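Local coordinates for deoxycytidylate deaminase (Cyanophage S-TIM5, PDB 4P9C), which deaminates dCMP to dUMP with a catalytic zinc ion, supplying the dUMP from which thymidine nucleotides are made, at the interface of chains A and B. Residues are numbered along the deposited sequence; one frame, centred on the assembly and turned at random. Chains: chain A/B, Deoxycytidylate deaminase.

Contact 1 and contact 2 are two parts of one two-fold symmetric A-B interface, related largely by exchanging the chains, with the centres of their C-alpha atoms about 16 Å apart. In contact 1, A:Ile8 and A:Tyr12 face B:Phe19, B:His43 and B:Trp45; in contact 2 the roles are exchanged. Helix 6-20 of both chains and strand 40-45 of chain A serve both; strand 40-45 of chain B enters contact 1. Contact 1 also takes in A:Gly38 and B:Lys78, while contact 2 includes A:Val22. B:His43, B:Trp45 and B:Lys78 also bind dCMP and dTTP, so the subunit seam may communicate with a nucleotide site distinct from the zinc centre.

Contact 1: the interface of chains A and B. Residues chain A 8, 12, 38-40; chain B 19, 43, 45, 78.
A:Ile8, A:Tyr12 and A:Ile40 gather round the rim of the B:Phe19 ring, the apolar centre. The delta methyl CD1 of A:Ile8 reaches CE1 of that ring at 3.6 Å, the two side chains running obliquely to each other. A:Tyr12 comes in at about a right angle, its ring carbon CE1 in the plane of the phenyl group and 3.8 Å from CZ of B:Phe19. A:Ile40, its side chain running head-on toward that of B:Phe19, brings CD1 to 4.0 Å from CE2. Farther along, CG1 of A:Ile8 lies beside the outer indole corner of B:Trp45, at CH2.

The imidazole of B:His43 leads from this packing to the polar rim. Its CG sits between the backbone N and the carbonyl carbon (chi1 53°), which turns the ring toward B:Phe19, whose CE1 lies above one face, offset toward the rim. Water 1 rests over the centre of the opposite face. A:Gly38 O stands above the same face as water 1, out toward the CE1 end (3.1 Å from B:His43 CE1), while the phenol oxygen of A:Tyr12 lies off the CE1-NE2 rim, tilted toward the B:Phe19 side. The water lies 2.8 Å from A:Gly38 O and 3.2 Å from the backbone N of B:His43, and is also close to O of that histidine, thus bridging the two chains. The aliphatic chain of B:Lys78 passes with its CE 3.7 Å from A:Gly38 O.

In the fold, helix 6-20 of chain A and the turn leading into strand 40-45 face the end of helix 6-20, strand 40-45 and helix 71-81 of chain B. The patch lies along the subunit seam, its centre about 20 Å from A:Glu72.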
loop_
_atom_site.group_PDB
_atom_site.type_symbol
_atom_site.label_atom_id
_atom_site.label_comp_id
_atom_site.label_asym_id
_atom_site.label_seq_id
_atom_site.Cartn_x
_atom_site.Cartn_y
_atom_site.Cartn_z
ATOM N N ILE A 8 -20.593 9.934 17.062
ATOM C CA ILE A 8 -19.921 9.492 15.846
ATOM C C ILE A 8 -20.391 8.100 15.415
ATOM O O ILE A 8 -20.380 7.775 14.223
ATOM C CB ILE A 8 -18.360 9.565 16.017
ATOM C CG1 ILE A 8 -17.693 10.268 14.814
ATOM C CG2 ILE A 8 -17.751 8.210 16.394
ATOM C CD1 ILE A 8 -17.629 9.443 13.502
ATOM N N TYR A 12 -22.175 6.731 11.650
ATOM C CA TYR A 12 -21.805 5.591 10.810
ATOM C C TYR A 12 -23.019 4.741 10.447
ATOM O O TYR A 12 -23.137 4.286 9.307
ATOM C CB TYR A 12 -20.738 4.720 11.477
ATOM C CG TYR A 12 -19.354 5.327 11.565
ATOM C CD1 TYR A 12 -18.681 5.772 10.422
ATOM C CD2 TYR A 12 -18.700 5.426 12.793
ATOM C CE1 TYR A 12 -17.394 6.323 10.511
ATOM C CE2 TYR A 12 -17.420 5.973 12.886
ATOM C CZ TYR A 12 -16.772 6.418 11.747
ATOM O OH TYR A 12 -15.507 6.956 11.853
ATOM N N GLY A 38 -11.383 5.437 12.095
ATOM C CA GLY A 38 -12.127 6.608 11.643
ATOM C C GLY A 38 -12.064 6.817 10.141
ATOM O O GLY A 38 -11.881 7.943 9.670
ATOM N N SER A 39 -12.206 5.730 9.387
ATOM C CA SER A 39 -12.242 5.798 7.925
ATOM C C SER A 39 -13.234 4.779 7.371
ATOM O O SER A 39 -13.259 3.629 7.813
ATOM C CB SER A 39 -10.844 5.562 7.345
ATOM O OG SER A 39 -10.816 5.809 5.947
ATOM N N ILE A 40 -14.051 5.204 6.412
ATOM C CA ILE A 40 -15.016 4.306 5.778
ATOM C C ILE A 40 -14.383 3.639 4.558
ATOM O O ILE A 40 -14.312 4.230 3.470
ATOM C CB ILE A 40 -16.329 5.032 5.398
ATOM C CG1 ILE A 40 -16.991 5.634 6.644
ATOM C CG2 ILE A 40 -17.291 4.067 4.696
ATOM C CD1 ILE A 40 -18.065 6.677 6.350
ATOM N N PHE B 19 -21.633 14.125 8.690
ATOM C CA PHE B 19 -20.389 14.337 9.438
ATOM C C PHE B 19 -20.136 15.794 9.833
ATOM O O PHE B 19 -19.281 16.063 10.678
ATOM C CB PHE B 19 -19.185 13.788 8.665
ATOM C CG PHE B 19 -19.006 12.307 8.808
ATOM C CD1 PHE B 19 -18.327 11.776 9.899
ATOM C CD2 PHE B 19 -19.517 11.438 7.850
ATOM C CE1 PHE B 19 -18.162 10.404 10.035
ATOM C CE2 PHE B 19 -19.356 10.064 7.976
ATOM C CZ PHE B 19 -18.678 9.545 9.072
ATOM N N HIS B 43 -13.234 11.577 5.829
ATOM C CA HIS B 43 -14.305 12.445 6.258
ATOM C C HIS B 43 -13.783 13.417 7.264
ATOM O O HIS B 43 -13.321 13.045 8.252
ATOM C CB HIS B 43 -15.494 11.671 6.842
ATOM C CG HIS B 43 -15.139 10.709 7.925
ATOM N ND1 HIS B 43 -15.100 9.365 7.708
ATOM C CD2 HIS B 43 -14.827 10.884 9.221
ATOM C CE1 HIS B 43 -14.765 8.755 8.815
ATOM N NE2 HIS B 43 -14.596 9.657 9.749
ATOM N N TRP B 45 -14.384 17.237 9.429
ATOM C CA TRP B 45 -15.215 18.371 9.822
ATOM C C TRP B 45 -14.363 19.441 10.483
ATOM O O TRP B 45 -13.246 19.167 10.931
ATOM C CB TRP B 45 -16.348 17.938 10.753
ATOM C CG TRP B 45 -15.888 17.242 12.003
ATOM C CD1 TRP B 45 -15.514 17.828 13.179
ATOM C CD2 TRP B 45 -15.757 15.828 12.197
ATOM N NE1 TRP B 45 -15.160 16.865 14.098
ATOM C CE2 TRP B 45 -15.298 15.630 13.521
ATOM C CE3 TRP B 45 -15.986 14.707 11.385
ATOM C CZ2 TRP B 45 -15.062 14.354 14.052
ATOM C CZ3 TRP B 45 -15.751 13.437 11.912
ATOM C CH2 TRP B 45 -15.294 13.275 13.234
ATOM N N LYS B 78 -6.055 14.104 6.809
ATOM C CA LYS B 78 -6.426 12.698 6.916
ATOM C C LYS B 78 -5.840 11.896 5.751
ATOM O O LYS B 78 -5.370 10.773 5.945
ATOM C CB LYS B 78 -7.950 12.541 6.959
ATOM C CG LYS B 78 -8.459 11.559 8.020
ATOM C CD LYS B 78 -8.239 10.098 7.634
ATOM C CE LYS B 78 -8.537 9.167 8.803
ATOM N NZ LYS B 78 -7.604 9.422 9.967
HETATM O O HOH W 1 -11.731 10.337 8.310
#

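Contact 2: the interface of chains A and B. Residues chain A 19, 22, 43, 45; chain B 7-8, 11-12.
Helix 6-20 of chain B, through B:Ile8, B:Ala11 and B:Tyr12, packs on the end of helix 6-20 in chain A, on the loop just after it at A:Val22, and on strand 40-45. B:Ile8 pushes its delta methyl CD1 against the indole of A:Trp45, 3.6 Å from CH2 at the outer corner of the six-membered ring. A:Val22 meets the same isoleucine with CG1, 3.9 Å from B:Ile8 CD1. With CG1 anti to the backbone N (chi1 -180°), A:Val22 also lays this methyl over one face of the A:Trp45 ring, offset toward the rim, while its CG2 turns to the methyl of B:Ala11 at 4.1 Å from CB. The valine thus touches both the indole and the incoming helix.

One turn on from B:Ile8, B:Tyr12 meets A:Phe19. Its CE1 lies in the plane of the A:Phe19 ring, 3.6 Å from CZ, so the phenol addresses that ring at its edge. A:His43 lies flat against A:Phe19 within its own chain: CE1 of the phenyl group is 3.5 Å above the imidazole plane, over its centre. This intrachain packing probably helps hold the imidazole where its CE1 and NE2 face the phenol oxygen of B:Tyr12; no hydrogen bond is evident between the two.

By burying these apolar side chains, the patch helps join the subunits of the six-chain assembly. Because A:His43 and A:Trp45 belong to a dCMP and dTTP binding site, the partner's helix may also steady that site and carry nucleotide binding signals between subunits.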
loop_
_atom_site.group_PDB
_atom_site.type_symbol
_atom_site.label_atom_id
_atom_site.label_comp_id
_atom_site.label_asym_id
_atom_site.label_seq_id
_atom_site.Cartn_x
_atom_site.Cartn_y
_atom_site.Cartn_z
ATOM N N PHE A 19 -26.653 4.710 2.283
ATOM C CA PHE A 19 -26.236 3.856 1.166
ATOM C C PHE A 19 -27.201 2.715 0.867
ATOM O O PHE A 19 -27.189 2.165 -0.236
ATOM C CB PHE A 19 -24.818 3.317 1.380
ATOM C CG PHE A 19 -23.749 4.311 1.048
ATOM C CD1 PHE A 19 -23.313 4.472 -0.265
ATOM C CD2 PHE A 19 -23.193 5.103 2.046
ATOM C CE1 PHE A 19 -22.327 5.401 -0.577
ATOM C CE2 PHE A 19 -22.207 6.037 1.742
ATOM C CZ PHE A 19 -21.774 6.184 0.430
ATOM N N VAL A 22 -29.689 3.535 -1.902
ATOM C CA VAL A 22 -29.155 3.479 -3.263
ATOM C C VAL A 22 -29.565 2.174 -3.964
ATOM O O VAL A 22 -29.650 2.124 -5.197
ATOM C CB VAL A 22 -27.613 3.665 -3.270
ATOM C CG1 VAL A 22 -27.047 3.620 -4.684
ATOM C CG2 VAL A 22 -27.233 4.984 -2.594
ATOM N N HIS A 43 -18.388 0.687 1.297
ATOM C CA HIS A 43 -19.824 0.832 1.441
ATOM C C HIS A 43 -20.569 -0.048 0.456
ATOM O O HIS A 43 -20.531 0.161 -0.714
ATOM C CB HIS A 43 -20.260 2.279 1.307
ATOM C CG HIS A 43 -19.787 2.954 0.073
ATOM N ND1 HIS A 43 -18.916 4.005 0.102
ATOM C CD2 HIS A 43 -20.070 2.746 -1.224
ATOM C CE1 HIS A 43 -18.678 4.416 -1.121
ATOM N NE2 HIS A 43 -19.364 3.665 -1.945
ATOM N N TRP A 45 -24.178 -2.241 -0.707
ATOM C CA TRP A 45 -25.624 -2.379 -0.639
ATOM C C TRP A 45 -26.056 -3.545 -1.516
ATOM O O TRP A 45 -25.334 -3.930 -2.442
ATOM C CB TRP A 45 -26.315 -1.084 -1.070
ATOM C CG TRP A 45 -26.008 -0.696 -2.476
ATOM C CD1 TRP A 45 -26.619 -1.164 -3.603
ATOM C CD2 TRP A 45 -25.006 0.229 -2.914
ATOM N NE1 TRP A 45 -26.064 -0.584 -4.717
ATOM C CE2 TRP A 45 -25.073 0.273 -4.327
ATOM C CE3 TRP A 45 -24.064 1.027 -2.253
ATOM C CZ2 TRP A 45 -24.229 1.085 -5.090
ATOM C CZ3 TRP A 45 -23.227 1.836 -3.017
ATOM C CH2 TRP A 45 -23.320 1.861 -4.420
ATOM N N GLU B 7 -28.366 9.396 -7.410
ATOM C CA GLU B 7 -28.631 8.798 -6.096
ATOM C C GLU B 7 -27.346 8.689 -5.285
ATOM O O GLU B 7 -27.330 8.962 -4.083
ATOM C CB GLU B 7 -29.275 7.414 -6.232
ATOM C CG GLU B 7 -30.657 7.414 -6.872
ATOM C CD GLU B 7 -30.618 7.657 -8.375
ATOM O OE1 GLU B 7 -31.535 8.328 -8.893
ATOM O OE2 GLU B 7 -29.671 7.183 -9.039
ATOM N N ILE B 8 -26.271 8.286 -5.963
ATOM C CA ILE B 8 -24.944 8.169 -5.360
ATOM C C ILE B 8 -24.375 9.544 -5.005
ATOM O O ILE B 8 -23.812 9.726 -3.920
ATOM C CB ILE B 8 -23.981 7.351 -6.284
ATOM C CG1 ILE B 8 -24.107 5.846 -5.996
ATOM C CG2 ILE B 8 -22.526 7.817 -6.168
ATOM C CD1 ILE B 8 -23.629 5.397 -4.600
ATOM N N ALA B 11 -26.127 10.682 -2.010
ATOM C CA ALA B 11 -25.659 9.869 -0.882
ATOM C C ALA B 11 -24.361 10.403 -0.278
ATOM O O ALA B 11 -24.200 10.409 0.946
ATOM C CB ALA B 11 -25.499 8.411 -1.298
ATOM N N TYR B 12 -23.442 10.847 -1.135
ATOM C CA TYR B 12 -22.186 11.416 -0.666
ATOM C C TYR B 12 -22.384 12.782 -0.016
ATOM O O TYR B 12 -21.748 13.085 0.999
ATOM C CB TYR B 12 -21.161 11.509 -1.802
ATOM C CG TYR B 12 -20.577 10.175 -2.224
ATOM C CD1 TYR B 12 -20.051 9.289 -1.284
ATOM C CD2 TYR B 12 -20.534 9.812 -3.568
ATOM C CE1 TYR B 12 -19.506 8.065 -1.672
ATOM C CE2 TYR B 12 -19.986 8.592 -3.967
ATOM C CZ TYR B 12 -19.475 7.723 -3.015
ATOM O OH TYR B 12 -18.939 6.516 -3.404
#